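Local coordinates for protein gamma-D-glutamyl-L-lysine dipeptidyl-peptidase (Bacillus cereus ATCC 10987, PDB 3H41) that probably hydrolyses gamma-D-glutamyl-L-lysine bonds in murein peptides, releasing L-Ala-gamma-D-Glu during breakdown of bacterial cell-wall peptidoglycan, at residues Leu60-Leu65 with His85-Pro90; Pro118-Thr123 with Ile156-Leu161; Pro185-Asp190 with Lys225-Thr230; Ile256-Asp261 with Val267-Met272. All blocks are in the same frame, centred on the assembly; numbering follows the deposited sequence. Where two conformers were deposited one is given.

Contact 1: Leu60-Leu65 with His85-Pro90; sequences LETQAL and HGQPTP. With ALA (alanine), chain B.
T62 OG1 is gripped from several sides: it donates to Q87 OE1 at 2.7 Å, R233 NE also bonds it, and T209 OG1 adds a weak bond. With chi1 at -169° this hydroxyl lies beside the carbonyl carbon of T62, turned to the Q87 amide; it meets OE1 tilted about 21° from the plane of the Q87 side-chain carbonyl. The other arm of the same amide is held too: Q87 NE2 donates to Q63 O at 2.9 Å, nearly straight at 167°, with the acceptor close to the amide plane. Two bonds from one group thus fix the rotation of the amide and give each of its ends a partner within a buried contact, while the extended Q87 side chain spans the gap from its loop to strand 60-65. CB of Q63 points away from the loop, and farther out OE1 takes the T209 backbone N-H and NE2 bonds T17 OG1. One residue before T62, E61 O accepts from N of the bound alanine at 2.7 Å; D234 OD1 also bonds this ligand. Y96, another substrate-binding residue, packs on both T62 and Q87. The amide therefore links its loop to a strand of the first SH3-like domain that supplies L60 and E61 to the L-alanine end of the substrate pocket.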
loop_
_atom_site.group_PDB
_atom_site.type_symbol
_atom_site.label_atom_id
_atom_site.label_comp_id
_atom_site.label_asym_id
_atom_site.label_seq_id
_atom_site.Cartn_x
_atom_site.Cartn_y
_atom_site.Cartn_z
ATOM N N LEU A 60 13.352 1.305 -6.259
ATOM C CA LEU A 60 12.202 1.715 -5.445
ATOM C C LEU A 60 12.230 1.220 -4.003
ATOM O O LEU A 60 12.793 0.174 -3.678
ATOM C CB LEU A 60 10.906 1.217 -6.079
ATOM C CG LEU A 60 10.617 1.621 -7.527
ATOM C CD1 LEU A 60 9.211 1.120 -8.013
ATOM C CD2 LEU A 60 10.795 3.138 -7.778
ATOM N N GLU A 61 11.545 1.976 -3.156
ATOM C CA GLU A 61 11.453 1.692 -1.737
ATOM C C GLU A 61 10.061 1.268 -1.340
ATOM O O GLU A 61 9.885 0.212 -0.757
ATOM C CB GLU A 61 11.838 2.944 -0.956
ATOM C CG GLU A 61 13.301 3.325 -1.082
ATOM C CD GLU A 61 14.226 2.438 -0.256
ATOM O OE1 GLU A 61 13.837 1.308 0.155
ATOM O OE2 GLU A 61 15.367 2.886 -0.018
ATOM N N THR A 62 9.077 2.121 -1.629
ATOM C CA THR A 62 7.709 1.874 -1.221
ATOM C C THR A 62 6.791 2.854 -1.944
ATOM O O THR A 62 7.234 3.626 -2.771
ATOM C CB THR A 62 7.518 1.995 0.308
ATOM O OG1 THR A 62 6.212 1.497 0.682
ATOM C CG2 THR A 62 7.726 3.446 0.773
ATOM N N GLN A 63 5.511 2.792 -1.649
ATOM C CA GLN A 63 4.611 3.836 -2.087
ATOM C C GLN A 63 3.804 4.292 -0.901
ATOM O O GLN A 63 3.555 3.492 0.012
ATOM C CB GLN A 63 3.670 3.325 -3.176
ATOM C CG GLN A 63 4.345 3.043 -4.558
ATOM C CD GLN A 63 3.339 2.533 -5.563
ATOM O OE1 GLN A 63 2.448 1.734 -5.212
ATOM N NE2 GLN A 63 3.428 3.019 -6.808
ATOM N N ALA A 64 3.409 5.571 -0.903
ATOM C CA ALA A 64 2.614 6.155 0.185
ATOM C C ALA A 64 1.367 6.755 -0.413
ATOM O O ALA A 64 1.429 7.369 -1.492
ATOM C CB ALA A 64 3.420 7.214 0.936
ATOM N N LEU A 65 0.237 6.577 0.266
ATOM C CA LEU A 65 -1.044 7.053 -0.277
ATOM C C LEU A 65 -1.395 8.509 0.075
ATOM O O LEU A 65 -0.966 9.031 1.105
ATOM C CB LEU A 65 -2.192 6.165 0.200
ATOM C CG LEU A 65 -2.095 4.649 -0.068
ATOM C CD1 LEU A 65 -3.365 3.893 0.416
ATOM C CD2 LEU A 65 -1.790 4.384 -1.548
ATOM N N HIS A 85 5.320 7.487 7.658
ATOM C CA HIS A 85 4.790 7.028 8.930
ATOM C C HIS A 85 3.805 5.899 8.613
ATOM O O HIS A 85 3.065 5.950 7.609
ATOM C CB HIS A 85 4.015 8.150 9.637
ATOM C CG HIS A 85 4.843 9.351 10.009
ATOM N ND1 HIS A 85 4.390 10.318 10.888
ATOM C CD2 HIS A 85 6.086 9.736 9.641
ATOM C CE1 HIS A 85 5.322 11.244 11.041
ATOM N NE2 HIS A 85 6.353 10.928 10.278
ATOM N N GLY A 86 3.806 4.893 9.467
ATOM C CA GLY A 86 2.829 3.818 9.368
ATOM C C GLY A 86 3.263 2.659 8.507
ATOM O O GLY A 86 2.480 1.740 8.276
ATOM N N GLN A 87 4.524 2.688 8.069
ATOM C CA GLN A 87 5.115 1.595 7.338
ATOM C C GLN A 87 6.336 1.115 8.095
ATOM O O GLN A 87 7.452 1.582 7.867
ATOM C CB GLN A 87 5.437 2.027 5.908
ATOM C CG GLN A 87 4.168 2.296 5.082
ATOM C CD GLN A 87 4.455 2.431 3.593
ATOM O OE1 GLN A 87 5.599 2.266 3.152
ATOM N NE2 GLN A 87 3.420 2.768 2.813
ATOM N N PRO A 88 6.125 0.196 9.042
ATOM C CA PRO A 88 7.264 -0.171 9.907
ATOM C C PRO A 88 8.420 -0.863 9.176
ATOM O O PRO A 88 8.204 -1.636 8.235
ATOM C CB PRO A 88 6.633 -1.116 10.925
ATOM C CG PRO A 88 5.177 -0.750 10.934
ATOM C CD PRO A 88 4.881 -0.442 9.493
ATOM N N THR A 89 9.640 -0.517 9.571
ATOM C CA THR A 89 10.832 -1.138 9.027
ATOM C C THR A 89 11.945 -1.067 10.081
ATOM O O THR A 89 12.047 -0.070 10.794
ATOM C CB THR A 89 11.311 -0.447 7.739
ATOM O OG1 THR A 89 12.631 -0.905 7.407
ATOM C CG2 THR A 89 11.256 1.097 7.846
ATOM N N PRO A 90 12.766 -2.120 10.181
ATOM C CA PRO A 90 13.938 -2.025 11.074
ATOM C C PRO A 90 14.965 -0.994 10.615
ATOM O O PRO A 90 15.866 -0.676 11.384
ATOM C CB PRO A 90 14.564 -3.432 11.016
ATOM C CG PRO A 90 14.061 -4.031 9.754
ATOM C CD PRO A 90 12.669 -3.432 9.536
HETATM N N ALA B . 10.497 -2.336 -0.062
HETATM C CA ALA B . 10.021 -3.225 -1.212
HETATM C C ALA B . 10.472 -4.664 -0.996
HETATM O O ALA B . 11.503 -4.907 -0.354
HETATM C CB ALA B . 10.571 -2.727 -2.547
#

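Contact 2: Pro118-Thr123 with Ile156-Leu161; sequences PFVLVT and ISYRVL
V120 meets V160 and Y158 with its two methyl branches, and the contact rests on how these three apolar groups are turned. V120 and V160 stand at about a right angle, so that V120 CG2 comes against V160 CG1 at 3.5 Å, while the same V160 methyl lies 3.8 Å from V120 CB. V160 CG1 points at V120 because chi1 of -61° places it beside its own backbone N. Toward Y158 the approach is slanting. V120 CG2 sits 3.8 Å from Y158 CB and nearly as close to CG, at the root of the side chain, and V120 CG1, anti to the backbone N (chi1 175°), reaches Y158 CD2, next to CG in the ring, at 4.0 Å. The valine thus fits alongside the first part of the tyrosine. No hydrogen bond joins the segments, and the nearest CA atoms, those of V120 and V160, remain 7.3 Å apart. The backbones are not sheet neighbours: strand 147-153 runs between them in the order of the sheet, and P118 and V120 bond to L150 and L148 on it. V120 also packs on L150, V160 on L170 and Y158 on F177, which carries the apolar layer to strands 147-153, 167-171 and 175-178. Side chains of non-adjacent strands can touch in this way where a strongly curled antiparallel sheet folds over its own interior, as in the hydrophobic core of a small SH3-like barrel, here the second SH3-like domain of the enzyme.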
loop_
_atom_site.group_PDB
_atom_site.type_symbol
_atom_site.label_atom_id
_atom_site.label_comp_id
_atom_site.label_asym_id
_atom_site.label_seq_id
_atom_site.Cartn_x
_atom_site.Cartn_y
_atom_site.Cartn_z
ATOM N N PRO A 118 -12.281 11.274 13.147
ATOM C CA PRO A 118 -12.862 10.186 12.373
ATOM C C PRO A 118 -12.638 10.377 10.865
ATOM O O PRO A 118 -12.577 11.513 10.380
ATOM C CB PRO A 118 -14.347 10.225 12.742
ATOM C CG PRO A 118 -14.340 10.809 14.177
ATOM C CD PRO A 118 -13.239 11.841 14.110
ATOM N N PHE A 119 -12.470 9.265 10.159
ATOM C CA PHE A 119 -12.049 9.289 8.761
ATOM C C PHE A 119 -12.831 8.287 7.939
ATOM O O PHE A 119 -13.426 7.346 8.459
ATOM C CB PHE A 119 -10.550 9.072 8.604
ATOM C CG PHE A 119 -10.032 7.742 9.124
ATOM C CD1 PHE A 119 -10.270 6.548 8.443
ATOM C CD2 PHE A 119 -9.205 7.702 10.245
ATOM C CE1 PHE A 119 -9.784 5.346 8.916
ATOM C CE2 PHE A 119 -8.708 6.489 10.735
ATOM C CZ PHE A 119 -9.014 5.304 10.078
ATOM N N VAL A 120 -12.805 8.512 6.627
ATOM C CA VAL A 120 -13.352 7.607 5.663
ATOM C C VAL A 120 -12.190 6.814 5.106
ATOM O O VAL A 120 -11.149 7.391 4.760
ATOM C CB VAL A 120 -14.050 8.365 4.495
ATOM C CG1 VAL A 120 -14.515 7.373 3.400
ATOM C CG2 VAL A 120 -15.244 9.186 5.027
ATOM N N LEU A 121 -12.345 5.499 5.084
ATOM C CA LEU A 121 -11.348 4.592 4.522
ATOM C C LEU A 121 -11.926 4.090 3.200
ATOM O O LEU A 121 -13.065 3.633 3.144
ATOM C CB LEU A 121 -11.061 3.429 5.464
ATOM C CG LEU A 121 -9.876 2.555 4.967
ATOM C CD1 LEU A 121 -8.798 2.391 5.967
ATOM C CD2 LEU A 121 -10.460 1.204 4.585
ATOM N N VAL A 122 -11.171 4.220 2.121
ATOM C CA VAL A 122 -11.654 3.826 0.829
ATOM C C VAL A 122 -11.582 2.279 0.781
ATOM O O VAL A 122 -10.528 1.714 1.051
ATOM C CB VAL A 122 -10.786 4.443 -0.268
ATOM C CG1 VAL A 122 -11.176 3.904 -1.634
ATOM C CG2 VAL A 122 -10.902 5.934 -0.238
ATOM N N THR A 123 -12.685 1.622 0.441
ATOM C CA THR A 123 -12.819 0.177 0.629
ATOM C C THR A 123 -13.041 -0.613 -0.679
ATOM O O THR A 123 -13.278 -1.804 -0.643
ATOM C CB THR A 123 -13.940 -0.152 1.649
ATOM O OG1 THR A 123 -15.133 0.566 1.298
ATOM C CG2 THR A 123 -13.488 0.249 3.059
ATOM N N ILE A 156 -26.269 9.579 0.039
ATOM C CA ILE A 156 -25.514 8.920 -1.032
ATOM C C ILE A 156 -23.972 8.979 -0.913
ATOM O O ILE A 156 -23.273 8.266 -1.654
ATOM C CB ILE A 156 -25.944 9.400 -2.438
ATOM C CG1 ILE A 156 -25.645 10.895 -2.642
ATOM C CG2 ILE A 156 -27.464 9.082 -2.715
ATOM C CD1 ILE A 156 -25.623 11.315 -4.136
ATOM N N SER A 157 -23.442 9.796 0.003
ATOM C CA SER A 157 -22.020 10.161 -0.039
ATOM C C SER A 157 -21.405 10.486 1.303
ATOM O O SER A 157 -22.108 10.732 2.283
ATOM C CB SER A 157 -21.809 11.364 -0.965
ATOM O OG SER A 157 -22.531 12.485 -0.500
ATOM N N TYR A 158 -20.080 10.475 1.333
ATOM C CA TYR A 158 -19.332 11.036 2.434
ATOM C C TYR A 158 -18.613 12.242 1.864
ATOM O O TYR A 158 -18.113 12.180 0.728
ATOM C CB TYR A 158 -18.246 10.086 2.927
ATOM C CG TYR A 158 -18.712 8.734 3.398
ATOM C CD1 TYR A 158 -19.432 8.603 4.570
ATOM C CD2 TYR A 158 -18.397 7.589 2.691
ATOM C CE1 TYR A 158 -19.849 7.355 5.013
ATOM C CE2 TYR A 158 -18.811 6.320 3.135
ATOM C CZ TYR A 158 -19.532 6.216 4.291
ATOM O OH TYR A 158 -19.948 4.987 4.754
ATOM N N ARG A 159 -18.550 13.319 2.642
ATOM C CA ARG A 159 -17.668 14.427 2.336
ATOM C C ARG A 159 -16.405 14.339 3.174
ATOM O O ARG A 159 -16.448 14.044 4.394
ATOM C CB ARG A 159 -18.428 15.738 2.581
ATOM C CG ARG A 159 -17.729 16.972 2.081
ATOM C CD ARG A 159 -18.754 18.133 2.005
ATOM N NE ARG A 159 -18.362 19.119 1.024
ATOM C CZ ARG A 159 -18.347 20.434 1.231
ATOM N NH1 ARG A 159 -18.716 20.938 2.407
ATOM N NH2 ARG A 159 -17.975 21.252 0.245
ATOM N N VAL A 160 -15.258 14.575 2.530
ATOM C CA VAL A 160 -13.992 14.479 3.203
ATOM C C VAL A 160 -13.087 15.669 2.894
ATOM O O VAL A 160 -13.282 16.389 1.910
ATOM C CB VAL A 160 -13.248 13.160 2.773
ATOM C CG1 VAL A 160 -14.071 11.943 3.154
ATOM C CG2 VAL A 160 -12.966 13.203 1.245
ATOM N N LEU A 161 -12.058 15.833 3.698
ATOM C CA LEU A 161 -11.051 16.867 3.505
ATOM C C LEU A 161 -9.768 16.279 2.863
ATOM O O LEU A 161 -9.249 15.276 3.330
ATOM C CB LEU A 161 -10.680 17.484 4.862
ATOM C CG LEU A 161 -9.765 18.714 4.794
ATOM C CD1 LEU A 161 -10.475 19.918 4.157
ATOM C CD2 LEU A 161 -9.221 19.061 6.174
#

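Contact 3: Pro185-Asp190 with Lys225-Thr230; sequences PTPAAD and KSHGIT
P187 packs on H227 just where helix 218-225 ends in a Schellman motif. In that motif G228, with positive phi, is the C-prime residue: its N-H bonds K225 O at 3.0 Å, and I229 N bonds Y224 O. On the other side of the contact A188 holds the N-cap position of helix 189-197, so the proline just before the N-cap of one helix of the NlpC/P60 domain is set against the turn directly after another. P187 and H227 have the most surface buried here. The proline ring comes obliquely at the base of the histidine, CG lying 3.7 Å from H227 CB; CB faces the start of the imidazole and is 3.9 Å from H227 ND1. Next round the ring, P187 CD is 3.4 Å from H227 O and 4.1 Å from I229 CD1. The isoleucine, third in buried surface, reaches the proline through the end of an extended side chain (chi2 179°). With chi1 at -72°, the H227 imidazole is carried across toward helix 189-197, where it touches D191 and L192, and its NE2 bonds T195 OG1; P187 also packs on L192. Both sides of the contact thus share one patch of that helix. A water links the two segments at the other imidazole nitrogen: it donates to P185 O at 2.6 Å and lies in the plane of the H227 ring at its edge, 3.0 Å from ND1.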
loop_
_atom_site.group_PDB
_atom_site.type_symbol
_atom_site.label_atom_id
_atom_site.label_comp_id
_atom_site.label_asym_id
_atom_site.label_seq_id
_atom_site.Cartn_x
_atom_site.Cartn_y
_atom_site.Cartn_z
ATOM N N PRO A 185 -12.552 -2.422 13.505
ATOM C CA PRO A 185 -12.781 -3.681 14.193
ATOM C C PRO A 185 -11.775 -4.743 13.825
ATOM O O PRO A 185 -11.248 -4.759 12.683
ATOM C CB PRO A 185 -14.149 -4.071 13.715
ATOM C CG PRO A 185 -14.818 -2.744 13.361
ATOM C CD PRO A 185 -13.738 -1.977 12.757
ATOM N N THR A 186 -11.538 -5.654 14.763
ATOM C CA THR A 186 -10.664 -6.801 14.508
ATOM C C THR A 186 -11.238 -7.716 13.458
ATOM O O THR A 186 -12.379 -8.148 13.567
ATOM C CB THR A 186 -10.412 -7.610 15.789
ATOM O OG1 THR A 186 -9.789 -6.745 16.729
ATOM C CG2 THR A 186 -9.429 -8.767 15.523
ATOM N N PRO A 187 -10.467 -7.992 12.397
ATOM C CA PRO A 187 -11.047 -8.778 11.298
ATOM C C PRO A 187 -11.109 -10.263 11.616
ATOM O O PRO A 187 -10.286 -10.764 12.323
ATOM C CB PRO A 187 -10.051 -8.548 10.124
ATOM C CG PRO A 187 -8.739 -8.278 10.827
ATOM C CD PRO A 187 -9.110 -7.495 12.093
ATOM N N ALA A 188 -12.079 -10.944 11.032
ATOM C CA ALA A 188 -12.052 -12.386 10.901
ATOM C C ALA A 188 -11.131 -12.664 9.716
ATOM O O ALA A 188 -10.914 -11.774 8.847
ATOM C CB ALA A 188 -13.452 -12.898 10.624
ATOM N N ALA A 189 -10.585 -13.875 9.664
ATOM C CA ALA A 189 -9.711 -14.243 8.560
ATOM C C ALA A 189 -10.421 -14.104 7.223
ATOM O O ALA A 189 -9.843 -13.606 6.242
ATOM C CB ALA A 189 -9.155 -15.668 8.743
ATOM N N ASP A 190 -11.694 -14.484 7.175
ATOM C CA ASP A 190 -12.444 -14.343 5.922
ATOM C C ASP A 190 -12.515 -12.900 5.390
ATOM O O ASP A 190 -12.531 -12.697 4.156
ATOM C CB ASP A 190 -13.864 -14.898 6.032
ATOM C CG ASP A 190 -13.921 -16.419 5.975
ATOM O OD1 ASP A 190 -12.922 -17.094 5.584
ATOM O OD2 ASP A 190 -15.014 -16.941 6.323
ATOM N N LYS A 225 -3.349 -3.620 7.223
ATOM C CA LYS A 225 -3.413 -2.251 7.699
ATOM C C LYS A 225 -4.822 -1.681 7.579
ATOM O O LYS A 225 -5.305 -0.979 8.494
ATOM C CB LYS A 225 -2.443 -1.370 6.936
ATOM C CG LYS A 225 -2.434 0.046 7.497
ATOM C CD LYS A 225 -1.086 0.688 7.566
ATOM C CE LYS A 225 -1.198 2.158 7.989
ATOM N NZ LYS A 225 -0.167 3.044 7.338
ATOM N N SER A 226 -5.486 -2.036 6.482
ATOM C CA SER A 226 -6.873 -1.593 6.217
ATOM C C SER A 226 -7.889 -2.176 7.181
ATOM O O SER A 226 -9.030 -1.686 7.252
ATOM C CB SER A 226 -7.264 -1.918 4.776
ATOM O OG SER A 226 -7.463 -3.313 4.539
ATOM N N HIS A 227 -7.495 -3.233 7.890
ATOM C CA HIS A 227 -8.311 -3.885 8.906
ATOM C C HIS A 227 -7.760 -3.636 10.319
ATOM O O HIS A 227 -8.056 -4.399 11.276
ATOM C CB HIS A 227 -8.411 -5.391 8.613
ATOM C CG HIS A 227 -9.266 -5.701 7.429
ATOM N ND1 HIS A 227 -10.644 -5.682 7.490
ATOM C CD2 HIS A 227 -8.952 -5.975 6.138
ATOM C CE1 HIS A 227 -11.140 -5.984 6.303
ATOM N NE2 HIS A 227 -10.138 -6.152 5.458
ATOM N N GLY A 228 -6.980 -2.570 10.451
ATOM C CA GLY A 228 -6.525 -2.065 11.768
ATOM C C GLY A 228 -5.267 -2.700 12.357
ATOM O O GLY A 228 -4.913 -2.438 13.502
ATOM N N ILE A 229 -4.586 -3.528 11.584
ATOM C CA ILE A 229 -3.380 -4.245 12.088
ATOM C C ILE A 229 -2.169 -3.820 11.260
ATOM O O ILE A 229 -2.083 -4.110 10.071
ATOM C CB ILE A 229 -3.577 -5.766 12.045
ATOM C CG1 ILE A 229 -4.797 -6.164 12.869
ATOM C CG2 ILE A 229 -2.291 -6.478 12.523
ATOM C CD1 ILE A 229 -5.101 -7.623 12.878
ATOM N N THR A 230 -1.248 -3.096 11.886
ATOM C CA THR A 230 -0.090 -2.579 11.178
ATOM C C THR A 230 1.032 -3.600 11.308
ATOM O O THR A 230 1.455 -3.914 12.428
ATOM C CB THR A 230 0.333 -1.238 11.760
ATOM O OG1 THR A 230 -0.755 -0.321 11.603
ATOM C CG2 THR A 230 1.555 -0.714 11.011
HETATM O O HOH W 1 -11.798 -5.117 10.147
#

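Contact 4: Ile256-Asp261 with Val267-Met272; sequences IFFAHD and VHHVAM. With DGL (D-glutamic acid), chain C.
F258 O takes two backbone N-H groups, H268 N at 2.9 Å and H269 N at a longer 3.3 Å. This pair opposite one residue makes a classic beta bulge in the antiparallel ladder of strands 256-259 and 267-272; beyond it the ladder is regular, with F258 N bonded to H269 O and I256 and A271 exchanging both bonds. Beside the bulge the imidazoles of H260 and H268 form a face-to-face stack, centroids 3.8 Å apart and planes at 16°. H268 enters it because its CG takes the position between backbone N and carbonyl carbon (chi1 66°). On the face with A259, F257 and V270 lie side by side, CE1 to CG2 at 3.3 Å, a tight fit. H268 O lies 3.0 Å from CD of the bound D-glutamate, the gamma-carboxyl carbon, which in substrate would be the carbonyl of the cleaved bond.

Outward, H268 NE2 bonds E302 OE1, and H269 NE2 bonds H281 ND1, while the Y299 ring meets both F258 and H269. V270 leans on S235 and Q238 of helix 235-238. The bulge thus turns consecutive histidines to different tasks: H268 borders the ligand carboxylate with its backbone O while its ring goes to H260 and E302, whereas H269, inferred to be the proton acceptor, is paired with H281, another inferred active-site residue. This is consistent with the Cys-His-His machinery of NlpC/P60 peptidases, although C216, the inferred nucleophile, is oxidised here to cysteinesulfonic acid.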
loop_
_atom_site.group_PDB
_atom_site.type_symbol
_atom_site.label_atom_id
_atom_site.label_comp_id
_atom_site.label_asym_id
_atom_site.label_seq_id
_atom_site.Cartn_x
_atom_site.Cartn_y
_atom_site.Cartn_z
ATOM N N ILE A 256 2.542 -16.668 4.926
ATOM C CA ILE A 256 3.517 -17.720 4.616
ATOM C C ILE A 256 4.676 -17.095 3.859
ATOM O O ILE A 256 4.477 -16.255 2.977
ATOM C CB ILE A 256 2.868 -18.851 3.806
ATOM C CG1 ILE A 256 1.490 -19.197 4.367
ATOM C CG2 ILE A 256 3.776 -20.091 3.773
ATOM C CD1 ILE A 256 1.489 -19.623 5.808
ATOM N N PHE A 257 5.890 -17.509 4.226
ATOM C CA PHE A 257 7.112 -16.916 3.735
ATOM C C PHE A 257 7.946 -17.902 2.941
ATOM O O PHE A 257 7.931 -19.094 3.219
ATOM C CB PHE A 257 7.878 -16.298 4.928
ATOM C CG PHE A 257 7.094 -15.236 5.589
ATOM C CD1 PHE A 257 7.110 -13.940 5.093
ATOM C CD2 PHE A 257 6.258 -15.532 6.657
ATOM C CE1 PHE A 257 6.320 -12.932 5.686
ATOM C CE2 PHE A 257 5.473 -14.537 7.245
ATOM C CZ PHE A 257 5.502 -13.255 6.766
ATOM N N PHE A 258 8.636 -17.379 1.930
ATOM C CA PHE A 258 9.522 -18.186 1.098
ATOM C C PHE A 258 10.881 -17.529 1.068
ATOM O O PHE A 258 10.991 -16.292 0.944
ATOM C CB PHE A 258 8.921 -18.379 -0.306
ATOM C CG PHE A 258 7.515 -18.911 -0.263
ATOM C CD1 PHE A 258 7.284 -20.292 -0.194
ATOM C CD2 PHE A 258 6.428 -18.050 -0.130
ATOM C CE1 PHE A 258 5.982 -20.797 -0.096
ATOM C CE2 PHE A 258 5.116 -18.564 -0.017
ATOM C CZ PHE A 258 4.906 -19.939 -0.008
ATOM N N ALA A 259 11.934 -18.352 1.175
ATOM C CA ALA A 259 13.282 -17.838 1.251
ATOM C C ALA A 259 14.197 -18.522 0.238
ATOM O O ALA A 259 13.989 -19.681 -0.151
ATOM C CB ALA A 259 13.861 -18.010 2.721
ATOM N N HIS A 260 15.212 -17.798 -0.170
ATOM C CA HIS A 260 16.243 -18.322 -1.074
ATOM C C HIS A 260 16.941 -19.552 -0.504
ATOM O O HIS A 260 16.910 -19.812 0.733
ATOM C CB HIS A 260 17.296 -17.243 -1.362
ATOM C CG HIS A 260 16.782 -16.093 -2.177
ATOM N ND1 HIS A 260 16.530 -16.200 -3.527
ATOM C CD2 HIS A 260 16.498 -14.814 -1.842
ATOM C CE1 HIS A 260 16.096 -15.042 -3.987
ATOM N NE2 HIS A 260 16.070 -14.183 -2.986
ATOM N N ASP A 261 17.584 -20.301 -1.399
ATOM C CA ASP A 261 18.337 -21.514 -1.028
ATOM C C ASP A 261 17.503 -22.495 -0.204
ATOM O O ASP A 261 17.847 -22.817 0.931
ATOM C CB ASP A 261 19.615 -21.133 -0.261
ATOM C CG ASP A 261 20.537 -22.360 0.033
ATOM O OD1 ASP A 261 20.383 -23.438 -0.622
ATOM O OD2 ASP A 261 21.406 -22.234 0.930
ATOM N N VAL A 267 14.510 -14.103 3.110
ATOM C CA VAL A 267 13.097 -14.150 2.734
ATOM C C VAL A 267 12.941 -13.238 1.552
ATOM O O VAL A 267 13.471 -12.143 1.578
ATOM C CB VAL A 267 12.228 -13.664 3.899
ATOM C CG1 VAL A 267 10.757 -13.335 3.448
ATOM C CG2 VAL A 267 12.245 -14.705 4.963
ATOM N N HIS A 268 12.262 -13.701 0.507
ATOM C CA HIS A 268 11.937 -12.836 -0.624
ATOM C C HIS A 268 10.504 -12.966 -1.149
ATOM O O HIS A 268 10.202 -12.389 -2.176
ATOM C CB HIS A 268 12.916 -13.084 -1.790
ATOM C CG HIS A 268 12.788 -14.445 -2.401
ATOM N ND1 HIS A 268 12.221 -14.654 -3.640
ATOM C CD2 HIS A 268 13.120 -15.670 -1.928
ATOM C CE1 HIS A 268 12.240 -15.947 -3.918
ATOM N NE2 HIS A 268 12.774 -16.587 -2.894
ATOM N N HIS A 269 9.626 -13.710 -0.485
ATOM C CA HIS A 269 8.228 -13.757 -0.910
ATOM C C HIS A 269 7.319 -14.004 0.281
ATOM O O HIS A 269 7.699 -14.682 1.241
ATOM C CB HIS A 269 7.993 -14.817 -2.012
ATOM C CG HIS A 269 6.592 -14.812 -2.543
ATOM N ND1 HIS A 269 6.075 -13.744 -3.247
ATOM C CD2 HIS A 269 5.576 -15.696 -2.406
ATOM C CE1 HIS A 269 4.814 -13.995 -3.555
ATOM N NE2 HIS A 269 4.484 -15.164 -3.043
ATOM N N VAL A 270 6.113 -13.447 0.208
ATOM C CA VAL A 270 5.114 -13.649 1.225
ATOM C C VAL A 270 3.767 -13.822 0.527
ATOM O O VAL A 270 3.499 -13.182 -0.526
ATOM C CB VAL A 270 5.076 -12.519 2.249
ATOM C CG1 VAL A 270 4.859 -11.142 1.571
ATOM C CG2 VAL A 270 4.027 -12.808 3.374
ATOM N N ALA A 271 2.965 -14.715 1.088
ATOM C CA ALA A 271 1.610 -14.972 0.612
ATOM C C ALA A 271 0.683 -15.142 1.829
ATOM O O ALA A 271 1.141 -15.277 2.941
ATOM C CB ALA A 271 1.613 -16.220 -0.288
HETATM N N MSE A 272 -0.624 -15.060 1.643
HETATM C CA MSE A 272 -1.554 -15.330 2.746
HETATM C C MSE A 272 -2.293 -16.613 2.495
HETATM O O MSE A 272 -2.870 -16.799 1.420
HETATM C CB MSE A 272 -2.598 -14.180 2.877
HETATM C CG MSE A 272 -3.476 -14.323 4.078
HETATM SE SE MSE A 272 -4.602 -12.758 4.376
HETATM C CE MSE A 272 -5.511 -12.792 2.729
HETATM N N DGL C . 9.717 -5.627 -1.529
HETATM C CA DGL C . 10.143 -7.026 -1.455
HETATM C C DGL C . 10.174 -7.517 -0.038
HETATM O O DGL C . 10.943 -8.421 0.315
HETATM C CB DGL C . 9.206 -7.903 -2.301
HETATM C CG DGL C . 9.659 -9.371 -2.427
HETATM C CD DGL C . 11.137 -9.584 -2.747
HETATM O OE1 DGL C . 11.416 -9.949 -3.904
HETATM O OE2 DGL C . 12.029 -9.445 -1.866
HETATM O OXT DGL C . 9.378 -7.057 0.790
#

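In the fold
From the N terminus the four contacts come in series, each closing its own loop before the next opens, with none nested or crossed. Contact 1 closes a mostly beta excursion in the first SH3-like domain, contact 2 a longer, partly beta loop within the second, and contacts 3 and 4 lie in the catalytic NlpC/P60 domain, contact 4 closing a short connection between sheet neighbours. Segment 225-230 of contact 3 touches both SH3-like domains: K225 NZ probably bonds G86 O of contact 1, T230 packs on P88, and L121 of contact 2 touches S226. Contacts 1 and 4, centres about 19 Å apart, border the alanine and D-glutamate respectively; contacts 2 and 4 are farthest apart, about 35 Å between centres.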